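Long-range contacts in beta-glucuronidase (Dictyoglomus thermophilum, PDB 6XXW), which probably hydrolyses beta-D-glucuronides as a family 2 glycoside hydrolase: residues D34-R42 against L51-N59; L93-F101 against F177-P185. One frame throughout, in Å; residues are numbered along the deposited sequence.

Contact 1: D34-R42 against L51-N59; sequences DLSGVWEFR and LMPVPASFN
W39 and V54 meet on one face of an antiparallel hairpin. CG2 of V54 sits over the five-membered ring of W39, 3.7 Å from its centroid and 17° off the normal. CB of V54 lies over the same ring, near CD1 and NE1 of W39. Farther along this face M52 meets F41. CG of M52 lies anti to the backbone N (chi1 -171°), and the chain then bends at chi2 and chi3. This brings CE of M52 over the centre of the F41 ring, 3.8 Å from the centroid. SD of M52 stands higher above the ring, in a Met-aromatic contact. The F58 side chain crosses that of F41 at about a right angle, with the ring planes at 49°. CZ of F41 lies over one F58 face, 3.7 Å from F58 CG.

The backbones pair in register. G37 with V54 and W39 with M52 are hydrogen-bonded pairs. Each is joined by two N-H...O bonds, such as G37 O accepting from V54 N at 2.8 Å. On the other face CG1 of V38 touches CB of L51 at 4.0 Å.

Farther out, NE1 of W39 donates to L35 O at 2.9 Å, in a somewhat bent bond that limits how the indole can turn. That oxygen also bonds to K78 NZ. D34 OD1 takes both OG and N of S36 in an Asx turn. Y76 meets F41 edge-to-face.

The two faces of the hairpin differ. W39, M52, F41 and V54 pack into the core of the sugar-binding domain. V38, L51 and P53 pack against another subunit, with E40 on the same face.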
loop_
_atom_site.group_PDB
_atom_site.type_symbol
_atom_site.label_atom_id
_atom_site.label_comp_id
_atom_site.label_asym_id
_atom_site.label_seq_id
_atom_site.Cartn_x
_atom_site.Cartn_y
_atom_site.Cartn_z
ATOM N N ASP A 34 -20.131 30.422 19.418
ATOM C CA ASP A 34 -19.930 29.032 19.017
ATOM C C ASP A 34 -19.389 28.245 20.207
ATOM O O ASP A 34 -18.346 28.602 20.765
ATOM C CB ASP A 34 -18.979 28.984 17.820
ATOM C CG ASP A 34 -18.633 27.569 17.383
ATOM O OD1 ASP A 34 -19.388 26.631 17.697
ATOM O OD2 ASP A 34 -17.590 27.405 16.715
ATOM N N LEU A 35 -20.103 27.191 20.612
ATOM C CA LEU A 35 -19.685 26.369 21.744
ATOM C C LEU A 35 -18.841 25.172 21.326
ATOM O O LEU A 35 -18.488 24.352 22.180
ATOM C CB LEU A 35 -20.904 25.886 22.537
ATOM C CG LEU A 35 -21.768 26.942 23.228
ATOM C CD1 LEU A 35 -22.733 26.272 24.200
ATOM C CD2 LEU A 35 -20.905 27.959 23.948
ATOM N N SER A 36 -18.516 25.055 20.042
ATOM C CA SER A 36 -17.610 24.011 19.588
ATOM C C SER A 36 -16.272 24.140 20.294
ATOM O O SER A 36 -15.874 25.225 20.727
ATOM C CB SER A 36 -17.411 24.098 18.076
ATOM O OG SER A 36 -18.655 24.181 17.422
ATOM N N GLY A 37 -15.578 23.016 20.418
ATOM C CA GLY A 37 -14.299 22.986 21.096
ATOM C C GLY A 37 -14.177 21.703 21.884
ATOM O O GLY A 37 -14.700 20.675 21.450
ATOM N N VAL A 38 -13.553 21.743 23.055
ATOM C CA VAL A 38 -13.342 20.545 23.864
ATOM C C VAL A 38 -14.423 20.483 24.935
ATOM O O VAL A 38 -14.544 21.400 25.754
ATOM C CB VAL A 38 -11.944 20.541 24.501
ATOM C CG1 VAL A 38 -11.748 19.296 25.352
ATOM C CG2 VAL A 38 -10.872 20.637 23.436
ATOM N N TRP A 39 -15.185 19.392 24.958
ATOM C CA TRP A 39 -16.224 19.187 25.958
ATOM C C TRP A 39 -15.845 18.033 26.876
ATOM O O TRP A 39 -14.976 17.225 26.561
ATOM C CB TRP A 39 -17.569 18.859 25.309
ATOM C CG TRP A 39 -18.251 19.955 24.532
ATOM C CD1 TRP A 39 -17.708 20.761 23.574
ATOM C CD2 TRP A 39 -19.627 20.319 24.632
ATOM N NE1 TRP A 39 -18.668 21.609 23.068
ATOM C CE2 TRP A 39 -19.855 21.359 23.708
ATOM C CE3 TRP A 39 -20.693 19.858 25.411
ATOM C CZ2 TRP A 39 -21.110 21.949 23.545
ATOM C CZ3 TRP A 39 -21.936 20.445 25.253
ATOM C CH2 TRP A 39 -22.131 21.488 24.336
ATOM N N GLU A 40 -16.529 17.934 28.011
ATOM C CA GLU A 40 -16.405 16.719 28.806
ATOM C C GLU A 40 -17.450 15.715 28.325
ATOM O O GLU A 40 -18.511 16.095 27.823
ATOM C CB GLU A 40 -16.575 17.019 30.297
ATOM C CG GLU A 40 -15.362 17.733 30.884
ATOM C CD GLU A 40 -15.481 17.991 32.374
ATOM O OE1 GLU A 40 -15.986 19.057 32.745
ATOM O OE2 GLU A 40 -15.040 17.140 33.174
ATOM N N PHE A 41 -17.138 14.427 28.479
ATOM C CA PHE A 41 -17.907 13.365 27.837
ATOM C C PHE A 41 -17.893 12.133 28.731
ATOM O O PHE A 41 -16.859 11.792 29.307
ATOM C CB PHE A 41 -17.310 13.054 26.447
ATOM C CG PHE A 41 -17.917 11.856 25.728
ATOM C CD1 PHE A 41 -17.510 10.559 26.020
ATOM C CD2 PHE A 41 -18.817 12.045 24.694
ATOM C CE1 PHE A 41 -18.054 9.463 25.333
ATOM C CE2 PHE A 41 -19.355 10.956 24.000
ATOM C CZ PHE A 41 -18.965 9.673 24.322
ATOM N N ARG A 42 -19.041 11.467 28.837
ATOM C CA ARG A 42 -19.121 10.218 29.583
ATOM C C ARG A 42 -20.199 9.347 28.962
ATOM O O ARG A 42 -21.017 9.818 28.172
ATOM C CB ARG A 42 -19.426 10.452 31.066
ATOM C CG ARG A 42 -20.767 11.136 31.306
ATOM C CD ARG A 42 -21.008 11.445 32.786
ATOM N NE ARG A 42 -22.353 11.984 32.953
ATOM C CZ ARG A 42 -23.426 11.224 33.114
ATOM N NH1 ARG A 42 -24.620 11.787 33.230
ATOM N NH2 ARG A 42 -23.294 9.900 33.168
ATOM N N LEU A 51 -12.182 13.762 27.756
ATOM C CA LEU A 51 -12.317 14.904 26.861
ATOM C C LEU A 51 -12.783 14.452 25.481
ATOM O O LEU A 51 -12.371 13.402 24.988
ATOM C CB LEU A 51 -10.993 15.659 26.737
ATOM C CG LEU A 51 -10.477 16.224 28.067
ATOM C CD1 LEU A 51 -9.168 16.980 27.859
ATOM C CD2 LEU A 51 -11.531 17.124 28.717
ATOM N N MET A 52 -13.627 15.272 24.851
ATOM C CA MET A 52 -14.174 14.928 23.547
ATOM C C MET A 52 -14.368 16.179 22.700
ATOM O O MET A 52 -15.066 17.109 23.122
ATOM C CB MET A 52 -15.504 14.187 23.713
ATOM C CG MET A 52 -16.072 13.585 22.434
ATOM S SD MET A 52 -15.091 12.225 21.772
ATOM C CE MET A 52 -15.166 11.007 23.098
ATOM N N PRO A 53 -13.802 16.235 21.495
ATOM C CA PRO A 53 -14.042 17.394 20.627
ATOM C C PRO A 53 -15.479 17.434 20.118
ATOM O O PRO A 53 -16.125 16.405 19.915
ATOM C CB PRO A 53 -13.047 17.185 19.474
ATOM C CG PRO A 53 -12.950 15.673 19.363
ATOM C CD PRO A 53 -13.019 15.182 20.817
ATOM N N VAL A 54 -15.976 18.653 19.922
ATOM C CA VAL A 54 -17.288 18.904 19.337
ATOM C C VAL A 54 -17.118 19.991 18.283
ATOM O O VAL A 54 -16.572 21.060 18.590
ATOM C CB VAL A 54 -18.311 19.315 20.417
ATOM C CG1 VAL A 54 -19.622 19.804 19.779
ATOM C CG2 VAL A 54 -18.581 18.153 21.364
ATOM N N PRO A 55 -17.585 19.795 17.043
ATOM C CA PRO A 55 -18.317 18.635 16.547
ATOM C C PRO A 55 -17.399 17.498 16.083
ATOM O O PRO A 55 -16.319 17.743 15.540
ATOM C CB PRO A 55 -19.094 19.213 15.361
ATOM C CG PRO A 55 -18.145 20.218 14.794
ATOM C CD PRO A 55 -17.410 20.813 15.983
ATOM N N ALA A 56 -17.857 16.270 16.296
ATOM C CA ALA A 56 -17.139 15.056 15.918
ATOM C C ALA A 56 -17.977 13.843 16.288
ATOM O O ALA A 56 -18.781 13.898 17.220
ATOM C CB ALA A 56 -15.790 14.954 16.627
ATOM N N SER A 57 -17.779 12.736 15.593
ATOM C CA SER A 57 -18.284 11.472 16.094
ATOM C C SER A 57 -17.346 11.046 17.214
ATOM O O SER A 57 -16.151 11.314 17.147
ATOM C CB SER A 57 -18.264 10.426 14.972
ATOM O OG SER A 57 -19.120 10.793 13.908
ATOM N N PHE A 58 -17.873 10.378 18.250
ATOM C CA PHE A 58 -16.972 9.978 19.333
ATOM C C PHE A 58 -16.246 8.660 19.069
ATOM O O PHE A 58 -15.327 8.322 19.824
ATOM C CB PHE A 58 -17.721 9.898 20.683
ATOM C CG PHE A 58 -18.845 8.881 20.730
ATOM C CD1 PHE A 58 -18.579 7.521 20.813
ATOM C CD2 PHE A 58 -20.175 9.291 20.715
ATOM C CE1 PHE A 58 -19.632 6.577 20.857
ATOM C CE2 PHE A 58 -21.231 8.356 20.766
ATOM C CZ PHE A 58 -20.947 7.000 20.842
ATOM N N ASN A 59 -16.603 7.938 18.003
ATOM C CA ASN A 59 -16.220 6.533 17.874
ATOM C C ASN A 59 -14.721 6.347 17.645
ATOM O O ASN A 59 -14.130 5.392 18.167
ATOM C CB ASN A 59 -17.025 5.885 16.744
ATOM C CG ASN A 59 -18.541 6.051 16.937
ATOM O OD1 ASN A 59 -19.098 7.101 16.635
ATOM N ND2 ASN A 59 -19.196 5.013 17.444
#

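Contact 2: L93-F101 against F177-P185; sequences LRVGAAAHF and FNYSGIHRP
H100 and N178 form the polar end of this contact. NE2 of H100 donates to OD1 of N178 at 2.6 Å and 165°. Ring and amide are nearly coplanar, 2° apart, and the bond lies in both planes. The N178 side chain extends away from its own N (chi1 -171°), which carries the amide to the H100 ring edge. Next to it OG of S180 donates to A99 O at 2.6 Å, almost in line with the carbonyl.

Three backbone bonds continue the seam. G96 N donates to P185 O and H183 N to A97 O, each at 3.0 Å. A99 N reaches G181 O at a longer 3.3 Å.

G96 and A97 let R184 lie close: its CB is 3.6 Å from C of G96. CB of A97 lies over one face of the R184 guanidinium and touches CD of R184. CB of A99 meets CE1 of H183 at 3.8 Å.

A water joins R184 NH1 to G96 O. NH2 of R184 forms a salt bridge with E308 and so reaches the TIM-barrel domain.

The arrangement is a short, irregular antiparallel pairing of 97-99 with 181-183, next to chain corners at G96 and R184, inside the beta-sheet sugar-binding domain of family 2 glycosidases.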
loop_
_atom_site.group_PDB
_atom_site.type_symbol
_atom_site.label_atom_id
_atom_site.label_comp_id
_atom_site.label_asym_id
_atom_site.label_seq_id
_atom_site.Cartn_x
_atom_site.Cartn_y
_atom_site.Cartn_z
ATOM N N LEU A 93 -30.457 28.278 21.760
ATOM C CA LEU A 93 -29.420 27.259 21.791
ATOM C C LEU A 93 -29.703 26.294 20.657
ATOM O O LEU A 93 -30.761 25.666 20.641
ATOM C CB LEU A 93 -29.422 26.538 23.134
ATOM C CG LEU A 93 -28.570 25.283 23.282
ATOM C CD1 LEU A 93 -27.122 25.615 23.051
ATOM C CD2 LEU A 93 -28.763 24.764 24.673
ATOM N N ARG A 94 -28.768 26.182 19.718
ATOM C CA ARG A 94 -28.950 25.393 18.506
ATOM C C ARG A 94 -27.934 24.257 18.465
ATOM O O ARG A 94 -26.742 24.467 18.722
ATOM C CB ARG A 94 -28.812 26.292 17.270
ATOM C CG ARG A 94 -28.524 25.575 15.964
ATOM C CD ARG A 94 -29.813 25.120 15.299
ATOM N NE ARG A 94 -30.682 26.241 14.953
ATOM C CZ ARG A 94 -30.805 26.749 13.728
ATOM N NH1 ARG A 94 -30.102 26.237 12.718
ATOM N NH2 ARG A 94 -31.625 27.774 13.520
ATOM N N VAL A 95 -28.408 23.054 18.151
ATOM C CA VAL A 95 -27.546 21.892 17.939
ATOM C C VAL A 95 -27.662 21.526 16.466
ATOM O O VAL A 95 -28.762 21.240 15.979
ATOM C CB VAL A 95 -27.933 20.705 18.838
ATOM C CG1 VAL A 95 -27.016 19.502 18.562
ATOM C CG2 VAL A 95 -27.878 21.095 20.297
ATOM N N GLY A 96 -26.539 21.568 15.751
ATOM C CA GLY A 96 -26.588 21.353 14.317
ATOM C C GLY A 96 -27.041 19.952 13.949
ATOM O O GLY A 96 -27.801 19.771 12.993
ATOM N N ALA A 97 -26.557 18.946 14.679
ATOM C CA ALA A 97 -26.954 17.556 14.463
ATOM C C ALA A 97 -26.393 16.686 15.579
ATOM O O ALA A 97 -25.265 16.906 16.033
ATOM C CB ALA A 97 -26.471 17.028 13.100
ATOM N N ALA A 98 -27.187 15.703 16.013
ATOM C CA ALA A 98 -26.744 14.700 16.984
ATOM C C ALA A 98 -27.441 13.380 16.674
ATOM O O ALA A 98 -28.672 13.319 16.666
ATOM C CB ALA A 98 -27.051 15.149 18.418
ATOM N N ALA A 99 -26.674 12.323 16.418
ATOM C CA ALA A 99 -27.228 11.054 15.939
ATOM C C ALA A 99 -27.396 10.077 17.102
ATOM O O ALA A 99 -26.400 9.669 17.705
ATOM C CB ALA A 99 -26.310 10.452 14.869
ATOM N N HIS A 100 -28.635 9.660 17.403
ATOM C CA HIS A 100 -29.854 9.905 16.635
ATOM C C HIS A 100 -30.991 10.521 17.469
ATOM O O HIS A 100 -31.831 11.236 16.926
ATOM C CB HIS A 100 -30.360 8.587 16.011
ATOM C CG HIS A 100 -29.342 7.911 15.145
ATOM N ND1 HIS A 100 -29.091 8.304 13.849
ATOM C CD2 HIS A 100 -28.484 6.897 15.406
ATOM C CE1 HIS A 100 -28.126 7.554 13.343
ATOM N NE2 HIS A 100 -27.736 6.696 14.270
ATOM N N PHE A 101 -31.046 10.200 18.762
ATOM C CA PHE A 101 -31.973 10.818 19.710
ATOM C C PHE A 101 -31.182 11.702 20.668
ATOM O O PHE A 101 -30.090 11.324 21.107
ATOM C CB PHE A 101 -32.740 9.769 20.526
ATOM C CG PHE A 101 -33.434 8.726 19.700
ATOM C CD1 PHE A 101 -34.776 8.853 19.384
ATOM C CD2 PHE A 101 -32.755 7.593 19.267
ATOM C CE1 PHE A 101 -35.424 7.878 18.635
ATOM C CE2 PHE A 101 -33.398 6.623 18.521
ATOM C CZ PHE A 101 -34.728 6.764 18.201
ATOM N N PHE A 177 -21.244 3.430 8.408
ATOM C CA PHE A 177 -21.092 3.131 9.827
ATOM C C PHE A 177 -22.012 4.004 10.672
ATOM O O PHE A 177 -22.189 5.195 10.396
ATOM C CB PHE A 177 -19.639 3.335 10.276
ATOM C CG PHE A 177 -19.396 2.932 11.708
ATOM C CD1 PHE A 177 -19.607 1.618 12.117
ATOM C CD2 PHE A 177 -18.976 3.859 12.646
ATOM C CE1 PHE A 177 -19.386 1.239 13.433
ATOM C CE2 PHE A 177 -18.750 3.487 13.957
ATOM C CZ PHE A 177 -18.966 2.178 14.354
ATOM N N ASN A 178 -22.566 3.413 11.736
ATOM C CA ASN A 178 -23.469 4.127 12.645
ATOM C C ASN A 178 -22.678 5.020 13.610
ATOM O O ASN A 178 -22.728 4.872 14.831
ATOM C CB ASN A 178 -24.336 3.125 13.401
ATOM C CG ASN A 178 -25.449 3.789 14.212
ATOM O OD1 ASN A 178 -26.118 4.722 13.745
ATOM N ND2 ASN A 178 -25.647 3.306 15.434
ATOM N N TYR A 179 -21.919 5.952 13.031
ATOM C CA TYR A 179 -21.217 6.958 13.829
ATOM C C TYR A 179 -22.209 7.751 14.675
ATOM O O TYR A 179 -23.322 8.058 14.233
ATOM C CB TYR A 179 -20.457 7.927 12.927
ATOM C CG TYR A 179 -19.078 7.486 12.466
ATOM C CD1 TYR A 179 -18.055 7.226 13.377
ATOM C CD2 TYR A 179 -18.796 7.370 11.099
ATOM C CE1 TYR A 179 -16.785 6.823 12.937
ATOM C CE2 TYR A 179 -17.530 6.982 10.651
ATOM C CZ TYR A 179 -16.539 6.709 11.569
ATOM O OH TYR A 179 -15.302 6.342 11.104
ATOM N N SER A 180 -21.788 8.117 15.886
ATOM C CA SER A 180 -22.645 8.864 16.788
ATOM C C SER A 180 -21.863 9.964 17.489
ATOM O O SER A 180 -20.625 9.961 17.535
ATOM C CB SER A 180 -23.296 7.953 17.839
ATOM O OG SER A 180 -24.197 8.720 18.649
ATOM N N GLY A 181 -22.613 10.900 18.059
ATOM C CA GLY A 181 -22.055 12.055 18.726
ATOM C C GLY A 181 -22.716 13.317 18.234
ATOM O O GLY A 181 -23.748 13.285 17.553
ATOM N N ILE A 182 -22.119 14.457 18.584
ATOM C CA ILE A 182 -22.603 15.758 18.136
ATOM C C ILE A 182 -21.817 16.104 16.878
ATOM O O ILE A 182 -20.661 16.528 16.949
ATOM C CB ILE A 182 -22.452 16.839 19.209
ATOM C CG1 ILE A 182 -23.218 16.454 20.481
ATOM C CG2 ILE A 182 -22.998 18.178 18.676
ATOM C CD1 ILE A 182 -22.881 17.332 21.680
ATOM N N HIS A 183 -22.464 15.961 15.721
ATOM C CA HIS A 183 -21.783 15.991 14.433
ATOM C C HIS A 183 -21.697 17.383 13.825
ATOM O O HIS A 183 -20.911 17.593 12.896
ATOM C CB HIS A 183 -22.491 15.042 13.461
ATOM C CG HIS A 183 -22.324 13.593 13.807
ATOM N ND1 HIS A 183 -23.201 12.618 13.383
ATOM C CD2 HIS A 183 -21.360 12.952 14.510
ATOM C CE1 HIS A 183 -22.791 11.439 13.820
ATOM N NE2 HIS A 183 -21.670 11.614 14.500
ATOM N N ARG A 184 -22.471 18.338 14.313
ATOM C CA ARG A 184 -22.458 19.685 13.766
ATOM C C ARG A 184 -22.462 20.675 14.925
ATOM O O ARG A 184 -22.805 20.310 16.054
ATOM C CB ARG A 184 -23.649 19.902 12.813
ATOM C CG ARG A 184 -23.594 18.933 11.622
ATOM C CD ARG A 184 -24.783 19.027 10.688
ATOM N NE ARG A 184 -24.811 17.866 9.801
ATOM C CZ ARG A 184 -25.908 17.417 9.197
ATOM N NH1 ARG A 184 -27.067 18.046 9.376
ATOM N NH2 ARG A 184 -25.848 16.353 8.407
ATOM N N PRO A 185 -22.064 21.924 14.672
ATOM C CA PRO A 185 -21.762 22.841 15.780
ATOM C C PRO A 185 -22.946 23.101 16.702
ATOM O O PRO A 185 -24.098 23.166 16.274
ATOM C CB PRO A 185 -21.326 24.123 15.059
ATOM C CG PRO A 185 -20.689 23.613 13.794
ATOM C CD PRO A 185 -21.580 22.464 13.383
HETATM O O HOH W 1 -27.736 20.811 10.456
#

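From the N terminus, strand 32-43 turns back through a short loop into strand 50-54, and contact 1 closes this local hairpin. Contact 2 opens later and spans 75 residues, bringing 177-185 back to 93-101. The two are in series, neither nested nor crossed. They meet in one sheet, where strand 56-57 runs antiparallel to strand 181-183. A56 N to I182 O and F58 N to S180 O are probable hydrogen bonds, both 2.9 Å. Beyond the corner at R184, strand 185-191 pairs with both strand 32-43 and strand 90-99. Late, early and middle strands of the sugar-binding domain are thereby tied together.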